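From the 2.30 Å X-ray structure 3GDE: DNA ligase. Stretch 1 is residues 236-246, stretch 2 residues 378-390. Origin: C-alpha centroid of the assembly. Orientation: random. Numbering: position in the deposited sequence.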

# COMPACT_ATOMS: atom_id res chain seq x y z
N SER A 236 -22.54 -17.32 1.91
CA SER A 236 -23.90 -17.00 1.49
C SER A 236 -24.56 -16.05 2.48
O SER A 236 -24.09 -15.88 3.61
N LEU A 237 -25.66 -15.46 2.04
CA LEU A 237 -26.46 -14.54 2.84
C LEU A 237 -27.00 -15.16 4.13
O LEU A 237 -26.87 -14.58 5.21
N GLU A 238 -27.59 -16.35 4.02
CA GLU A 238 -28.22 -17.02 5.17
C GLU A 238 -27.24 -17.69 6.14
O GLU A 238 -27.59 -17.96 7.29
N SER A 239 -26.02 -17.97 5.68
CA SER A 239 -24.98 -18.49 6.56
C SER A 239 -24.38 -17.37 7.41
O SER A 239 -24.06 -17.57 8.59
N ALA A 240 -24.24 -16.19 6.80
CA ALA A 240 -23.77 -15.00 7.51
C ALA A 240 -24.79 -14.57 8.56
O ALA A 240 -24.43 -14.33 9.72
N VAL A 241 -26.06 -14.49 8.16
CA VAL A 241 -27.12 -13.98 9.03
C VAL A 241 -27.63 -15.03 10.03
O VAL A 241 -28.65 -14.83 10.69
N ARG A 242 -26.90 -16.15 10.14
CA ARG A 242 -27.17 -17.14 11.18
C ARG A 242 -26.01 -17.29 12.17
O ARG A 242 -26.23 -17.61 13.35
N GLU A 243 -24.78 -17.07 11.69
CA GLU A 243 -23.62 -16.99 12.59
C GLU A 243 -23.84 -15.84 13.57
O GLU A 243 -23.78 -16.02 14.78
N MET A 244 -24.11 -14.65 13.02
CA MET A 244 -24.71 -13.58 13.79
C MET A 244 -26.20 -13.88 13.79
O MET A 244 -26.77 -14.17 12.74
N ARG A 245 -26.83 -13.83 14.96
CA ARG A 245 -28.25 -14.13 15.07
C ARG A 245 -29.05 -12.92 14.59
O ARG A 245 -29.86 -13.02 13.67
N THR A 246 -28.81 -11.78 15.23
CA THR A 246 -29.28 -10.48 14.76
C THR A 246 -28.08 -9.77 14.14
O THR A 246 -26.95 -9.92 14.62
N VAL A 378 -31.52 -3.53 11.24
CA VAL A 378 -31.09 -4.51 12.23
C VAL A 378 -32.16 -5.61 12.25
O VAL A 378 -33.34 -5.32 12.38
N THR A 379 -31.74 -6.86 12.09
CA THR A 379 -32.70 -7.93 11.81
C THR A 379 -32.13 -9.33 12.06
O THR A 379 -30.92 -9.53 12.02
N ASP A 380 -33.04 -10.28 12.31
CA ASP A 380 -32.70 -11.70 12.33
C ASP A 380 -33.38 -12.43 11.17
O ASP A 380 -33.25 -13.65 11.03
N SER A 381 -34.08 -11.67 10.33
CA SER A 381 -34.86 -12.24 9.22
C SER A 381 -34.04 -12.35 7.93
O SER A 381 -33.63 -11.34 7.36
N VAL A 382 -33.81 -13.58 7.48
CA VAL A 382 -33.13 -13.85 6.19
C VAL A 382 -33.85 -13.18 5.01
O VAL A 382 -33.22 -12.74 4.05
N ASP A 383 -35.18 -13.08 5.11
CA ASP A 383 -36.01 -12.48 4.06
C ASP A 383 -35.84 -10.97 3.99
O ASP A 383 -35.88 -10.38 2.89
N GLU A 384 -35.67 -10.34 5.15
CA GLU A 384 -35.43 -8.89 5.22
C GLU A 384 -34.08 -8.50 4.61
O GLU A 384 -33.99 -7.53 3.86
N VAL A 385 -33.04 -9.27 4.94
CA VAL A 385 -31.71 -9.01 4.39
C VAL A 385 -31.61 -9.33 2.89
O VAL A 385 -30.92 -8.62 2.16
N ARG A 386 -32.35 -10.34 2.43
CA ARG A 386 -32.46 -10.60 0.98
C ARG A 386 -33.18 -9.48 0.22
O ARG A 386 -32.84 -9.19 -0.93
N LYS A 387 -34.14 -8.83 0.86
CA LYS A 387 -34.84 -7.69 0.27
C LYS A 387 -33.91 -6.50 0.08
O LYS A 387 -34.00 -5.79 -0.92
N MET A 388 -33.03 -6.27 1.06
CA MET A 388 -32.04 -5.20 0.98
C MET A 388 -31.00 -5.52 -0.08
O MET A 388 -30.66 -4.66 -0.90
N TYR A 389 -30.52 -6.76 -0.06
CA TYR A 389 -29.63 -7.32 -1.07
C TYR A 389 -30.17 -7.11 -2.49
O TYR A 389 -29.50 -6.52 -3.34
N ASP A 390 -31.40 -7.55 -2.73
CA ASP A 390 -32.08 -7.32 -4.00
C ASP A 390 -32.14 -5.84 -4.37
O ASP A 390 -31.83 -5.48 -5.51

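How does the strand end of stretch 2 meet the loop that closes stretch 1? Through one side-chain contact and one backbone contact. Val378, a t rotamer, lays CG1 3.7 Å from CG2 of Thr246, which is m. Thr379 turns its CA-to-CB bond away, yet its O lies 3.3 Å from Thr246 CA in a CA-H...O contact. Its own hydroxyl serves stretch 2, with OG1 donating to Glu384 OE1 at 2.9 Å.

What joins Asp380 to stretch 1, and what does Ser381 do? Asp380 CA approaches Arg245 O at 3.4 Å, a second CA-H...O contact, and water 1 links the same two residues, lying 2.8 Å from Arg245 O and 2.5 Å from Asp380 O. The CA-to-CB bond of Ser381 points away, and the residue caps the following helix, its OG accepting a weak hydrogen bond from Glu384 N at 3.5 Å.

Which side chains of the helix receive stretch 1? Val382 (t) comes first, its CG2 pressed tightly against Val241 CG1 at 3.3 Å and its CG1 3.8 Å from Leu237 CD2. One turn on, Val385 (p) points toward stretch 1 and also meets both residues: CG1 is 4.0 Å from Val241 CG2, and CG2 is 3.8 Å from Leu237 CG. Val241 is p, while Leu237 has chi1 t and chi2 between wells at 147°.

Why does Arg386 reach across, and what closes the pocket? Its CA-to-CB bond points sideways, but the chain runs out through t, t and then bends at chi3, -93° and between wells, so that the guanidinium meets Glu238 in a salt bridge: NH2 and NH1 donate to OE1 at 2.9 and 3.0 Å. Leu237 CD2 covers one guanidinium face. Tyr389 (t) then offers its ring face to Leu237 CD1, 4.2 Å from the ring centroid, a CH-pi contact. Leu237 is thus a knob held among Val382, Val385, Arg386 and Tyr389.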

# COMPACT_ATOMS: atom_id res chain seq x y z
CB SER A 236 -24.74 -18.28 1.37
OG SER A 236 -25.05 -18.79 2.66
CB LEU A 237 -27.59 -14.00 1.96
CG LEU A 237 -28.48 -12.85 2.41
CD1 LEU A 237 -28.87 -12.04 1.19
CD2 LEU A 237 -29.72 -13.39 3.11
CB GLU A 238 -29.31 -18.00 4.73
CG GLU A 238 -28.91 -18.97 3.62
CD GLU A 238 -29.05 -18.36 2.23
OE1 GLU A 238 -30.06 -17.67 1.98
OE2 GLU A 238 -28.14 -18.57 1.40
CB SER A 239 -23.87 -19.16 5.76
OG SER A 239 -23.34 -18.28 4.79
CB ALA A 240 -23.50 -13.88 6.51
CB VAL A 241 -28.27 -13.30 8.21
CG1 VAL A 241 -29.14 -14.34 7.53
CG2 VAL A 241 -29.12 -12.39 9.09
CB ARG A 242 -27.62 -18.49 10.59
CG ARG A 242 -26.52 -19.34 9.97
CD ARG A 242 -27.04 -20.75 9.69
NE ARG A 242 -25.99 -21.63 9.18
CZ ARG A 242 -25.88 -22.02 7.91
NH1 ARG A 242 -26.77 -21.64 7.00
NH2 ARG A 242 -24.88 -22.82 7.54
CB GLU A 243 -22.30 -16.82 11.82
CG GLU A 243 -21.08 -16.72 12.74
CD GLU A 243 -19.73 -16.81 12.02
OE1 GLU A 243 -18.75 -17.22 12.67
OE2 GLU A 243 -19.66 -16.46 10.81
CB MET A 244 -24.47 -12.23 13.12
CG MET A 244 -23.03 -11.94 12.79
SD MET A 244 -22.91 -10.54 11.66
CE MET A 244 -21.19 -10.67 11.16
CB ARG A 245 -28.61 -14.51 16.51
CG ARG A 245 -27.74 -15.63 17.11
CD ARG A 245 -28.24 -17.04 16.76
NE ARG A 245 -29.55 -17.33 17.36
CZ ARG A 245 -30.11 -18.54 17.43
NH1 ARG A 245 -29.49 -19.61 16.94
NH2 ARG A 245 -31.30 -18.68 17.99
CB THR A 246 -29.88 -9.65 15.91
OG1 THR A 246 -30.83 -10.44 16.63
CG2 THR A 246 -30.59 -8.41 15.38
CB VAL A 378 -30.90 -3.88 13.64
CG1 VAL A 378 -30.19 -4.85 14.57
CG2 VAL A 378 -30.09 -2.59 13.55
CB THR A 379 -33.23 -7.84 10.35
OG1 THR A 379 -34.28 -8.79 10.15
CG2 THR A 379 -32.12 -8.07 9.34
CB ASP A 380 -33.03 -12.35 13.68
CG ASP A 380 -34.51 -12.22 14.09
OD1 ASP A 380 -34.81 -12.47 15.29
OD2 ASP A 380 -35.38 -11.87 13.25
CB SER A 381 -36.11 -11.38 8.98
OG SER A 381 -36.95 -11.94 7.98
CB VAL A 382 -32.93 -15.38 5.93
CG1 VAL A 382 -32.43 -15.65 4.52
CG2 VAL A 382 -31.95 -15.97 6.93
CB ASP A 383 -37.48 -12.83 4.26
CG ASP A 383 -37.80 -14.29 3.94
OD1 ASP A 383 -38.96 -14.70 4.12
OD2 ASP A 383 -36.89 -15.02 3.51
CB GLU A 384 -35.56 -8.38 6.66
CG GLU A 384 -36.99 -8.01 7.07
CD GLU A 384 -37.04 -7.00 8.21
OE1 GLU A 384 -36.02 -6.86 8.94
OE2 GLU A 384 -38.10 -6.36 8.40
CB VAL A 385 -30.55 -9.64 5.25
CG1 VAL A 385 -30.96 -10.95 5.87
CG2 VAL A 385 -29.24 -9.77 4.45
CB ARG A 386 -33.10 -11.96 0.70
CG ARG A 386 -33.03 -12.36 -0.78
CD ARG A 386 -33.12 -13.87 -0.98
NE ARG A 386 -31.80 -14.51 -1.04
CZ ARG A 386 -31.37 -15.44 -0.19
NH1 ARG A 386 -32.13 -15.87 0.81
NH2 ARG A 386 -30.16 -15.95 -0.35
CB LYS A 387 -36.04 -7.30 1.14
CG LYS A 387 -36.98 -6.28 0.50
CD LYS A 387 -38.40 -6.37 1.07
CE LYS A 387 -38.59 -5.45 2.27
NZ LYS A 387 -38.66 -4.01 1.88
CB MET A 388 -31.36 -4.99 2.34
CG MET A 388 -30.94 -3.55 2.55
SD MET A 388 -29.88 -3.31 3.97
CE MET A 388 -30.20 -1.58 4.30
CB TYR A 389 -29.42 -8.81 -0.76
CG TYR A 389 -28.49 -9.59 -1.66
CD1 TYR A 389 -27.10 -9.47 -1.55
CD2 TYR A 389 -28.99 -10.51 -2.58
CE1 TYR A 389 -26.25 -10.22 -2.36
CE2 TYR A 389 -28.16 -11.26 -3.40
CZ TYR A 389 -26.79 -11.11 -3.29
OH TYR A 389 -25.98 -11.87 -4.09
CB ASP A 390 -33.49 -7.93 -3.98
CG ASP A 390 -33.47 -9.45 -4.02
OD1 ASP A 390 -32.37 -10.06 -4.09
OD2 ASP A 390 -34.56 -10.05 -3.99
O HOH W 1 -31.34 -14.83 12.10